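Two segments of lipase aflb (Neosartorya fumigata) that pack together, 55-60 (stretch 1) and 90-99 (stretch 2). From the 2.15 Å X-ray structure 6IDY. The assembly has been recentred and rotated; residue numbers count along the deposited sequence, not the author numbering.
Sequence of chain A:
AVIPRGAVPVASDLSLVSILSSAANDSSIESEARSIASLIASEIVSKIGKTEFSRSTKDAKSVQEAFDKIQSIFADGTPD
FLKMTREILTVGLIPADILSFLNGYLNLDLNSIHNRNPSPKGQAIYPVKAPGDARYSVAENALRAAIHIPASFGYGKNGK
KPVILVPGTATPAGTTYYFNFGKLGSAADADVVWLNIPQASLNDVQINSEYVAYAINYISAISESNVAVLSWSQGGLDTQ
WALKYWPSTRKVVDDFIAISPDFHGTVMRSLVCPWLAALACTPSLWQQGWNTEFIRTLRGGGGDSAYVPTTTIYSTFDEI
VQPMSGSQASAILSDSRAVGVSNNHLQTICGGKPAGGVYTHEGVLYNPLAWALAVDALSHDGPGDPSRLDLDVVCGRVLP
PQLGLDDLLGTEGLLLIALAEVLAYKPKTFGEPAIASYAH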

# COMPACT_ATOMS: atom_id res chain seq x y z
N ARG A 55 13.71 -7.57 -25.68
CA ARG A 55 12.87 -8.40 -24.81
C ARG A 55 12.64 -9.81 -25.39
O ARG A 55 13.17 -10.13 -26.46
CB ARG A 55 11.55 -7.68 -24.49
CG ARG A 55 11.71 -6.61 -23.42
CD ARG A 55 10.42 -5.93 -23.02
NE ARG A 55 10.60 -5.12 -21.82
CZ ARG A 55 9.68 -4.31 -21.29
NH1 ARG A 55 8.50 -4.18 -21.87
NH2 ARG A 55 9.95 -3.63 -20.19
N SER A 56 11.89 -10.67 -24.65
CA SER A 56 11.58 -12.06 -25.01
C SER A 56 10.22 -12.20 -25.72
O SER A 56 9.38 -11.30 -25.63
CB SER A 56 11.65 -12.95 -23.78
OG SER A 56 11.25 -14.28 -24.05
N THR A 57 10.01 -13.35 -26.40
CA THR A 57 8.78 -13.69 -27.13
C THR A 57 7.56 -13.84 -26.21
O THR A 57 6.45 -13.53 -26.63
CB THR A 57 8.99 -14.93 -28.05
OG1 THR A 57 7.76 -15.24 -28.71
CG2 THR A 57 9.50 -16.17 -27.29
N LYS A 58 7.78 -14.33 -24.98
CA LYS A 58 6.71 -14.53 -23.99
C LYS A 58 6.27 -13.22 -23.34
O LYS A 58 5.18 -13.19 -22.76
CB LYS A 58 7.11 -15.57 -22.93
CG LYS A 58 7.45 -16.94 -23.52
CD LYS A 58 6.64 -18.06 -22.89
CE LYS A 58 6.90 -19.39 -23.57
NZ LYS A 58 6.25 -19.47 -24.90
N ASP A 59 7.10 -12.15 -23.41
CA ASP A 59 6.80 -10.84 -22.82
C ASP A 59 5.59 -10.15 -23.43
O ASP A 59 5.26 -10.41 -24.59
CB ASP A 59 8.02 -9.91 -22.88
CG ASP A 59 9.17 -10.30 -21.98
OD1 ASP A 59 8.90 -10.75 -20.84
OD2 ASP A 59 10.34 -10.13 -22.39
N ALA A 60 4.93 -9.29 -22.64
CA ALA A 60 3.77 -8.54 -23.11
C ALA A 60 4.26 -7.47 -24.09
O ALA A 60 5.18 -6.72 -23.76
CB ALA A 60 3.04 -7.91 -21.94
N THR A 90 4.91 -17.65 -14.12
CA THR A 90 4.49 -18.77 -14.99
C THR A 90 3.96 -18.25 -16.34
O THR A 90 4.30 -18.80 -17.38
CB THR A 90 3.49 -19.69 -14.26
OG1 THR A 90 4.04 -20.07 -13.00
CG2 THR A 90 3.14 -20.95 -15.06
N VAL A 91 3.16 -17.17 -16.30
CA VAL A 91 2.59 -16.54 -17.50
C VAL A 91 3.60 -15.59 -18.19
O VAL A 91 3.29 -15.05 -19.25
CB VAL A 91 1.22 -15.84 -17.24
CG1 VAL A 91 0.20 -16.82 -16.67
CG2 VAL A 91 1.37 -14.61 -16.35
N GLY A 92 4.76 -15.39 -17.57
CA GLY A 92 5.82 -14.53 -18.07
C GLY A 92 5.46 -13.06 -18.13
O GLY A 92 5.83 -12.37 -19.08
N LEU A 93 4.73 -12.57 -17.12
CA LEU A 93 4.30 -11.18 -17.05
C LEU A 93 5.46 -10.20 -16.79
O LEU A 93 5.43 -9.07 -17.28
CB LEU A 93 3.18 -11.01 -16.00
CG LEU A 93 2.41 -9.69 -15.97
CD1 LEU A 93 1.54 -9.53 -17.19
CD2 LEU A 93 1.52 -9.61 -14.77
N ILE A 94 6.47 -10.63 -16.01
CA ILE A 94 7.57 -9.74 -15.65
C ILE A 94 8.78 -9.92 -16.57
O ILE A 94 9.40 -10.99 -16.57
CB ILE A 94 7.96 -9.81 -14.14
CG1 ILE A 94 6.73 -10.04 -13.20
CG2 ILE A 94 8.77 -8.57 -13.72
CD1 ILE A 94 5.50 -8.99 -13.27
N PRO A 95 9.12 -8.88 -17.37
CA PRO A 95 10.31 -9.00 -18.23
C PRO A 95 11.59 -8.88 -17.42
O PRO A 95 11.57 -8.39 -16.28
CB PRO A 95 10.14 -7.87 -19.25
CG PRO A 95 9.16 -6.94 -18.68
CD PRO A 95 8.50 -7.55 -17.47
N ALA A 96 12.71 -9.34 -18.01
CA ALA A 96 14.05 -9.38 -17.43
C ALA A 96 14.53 -8.05 -16.86
O ALA A 96 15.08 -8.05 -15.76
CB ALA A 96 15.05 -9.91 -18.45
N ASP A 97 14.33 -6.93 -17.57
CA ASP A 97 14.77 -5.60 -17.12
C ASP A 97 14.04 -5.16 -15.84
O ASP A 97 14.68 -4.61 -14.93
CB ASP A 97 14.65 -4.56 -18.24
CG ASP A 97 13.23 -4.27 -18.73
OD1 ASP A 97 12.46 -5.24 -18.92
OD2 ASP A 97 12.91 -3.09 -18.96
N ILE A 98 12.73 -5.46 -15.74
CA ILE A 98 11.94 -5.14 -14.55
C ILE A 98 12.36 -6.07 -13.41
O ILE A 98 12.62 -5.58 -12.31
CB ILE A 98 10.41 -5.08 -14.85
CG1 ILE A 98 10.11 -3.90 -15.82
CG2 ILE A 98 9.58 -4.95 -13.55
CD1 ILE A 98 8.73 -3.87 -16.48
N LEU A 99 12.51 -7.39 -13.70
CA LEU A 99 12.98 -8.40 -12.74
C LEU A 99 14.34 -8.01 -12.15
O LEU A 99 14.53 -8.12 -10.94
CB LEU A 99 13.08 -9.80 -13.38
CG LEU A 99 11.81 -10.64 -13.46
CD1 LEU A 99 12.06 -11.93 -14.22
CD2 LEU A 99 11.26 -10.96 -12.08
O HOH W 1 12.61 -10.02 -20.89

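No direct backbone hydrogen bond joins these two stretches; one salt bridge and one water do the polar work. The salt bridge pairs R55 with D97. R55 NH2 lies 3.2 Å from D97 OD1 and 3.3 Å from D97 OD2, and donates a hydrogen bond to each. A weak bond from R55 NE to D97 OD1, at 3.4 Å, adds to it. The R55 side chain leaves its backbone sideways, but chi2 and chi3 are both t, so it extends far enough to reach the carboxylate. D97 OD1 sits at the guanidinium edge, where the N-H groups point. P95 CG covers one face, 3.7 Å from R55 NH2.

D59 is buried, and its carboxylate is well satisfied. D59 OD2 accepts a hydrogen bond from S56 N at 2.8 Å, which ties the turn of its own stretch. The same D59 OD2 accepts one from water 1 at 2.7 Å. That water accepts from A96 N at 3.0 Å, at the start of the helix. P95 is the N-cap residue, and its CA lies 3.4 Å from D59 OD1.

G92 ends the preceding helix in a Schellman motif. Its positive phi of 66° favours glycine. An ideal CB would point toward stretch 1 and lie 3.6 Å from K58 CB, snug but not a clash, so the backbone conformation, rather than lack of room, accounts for glycine here.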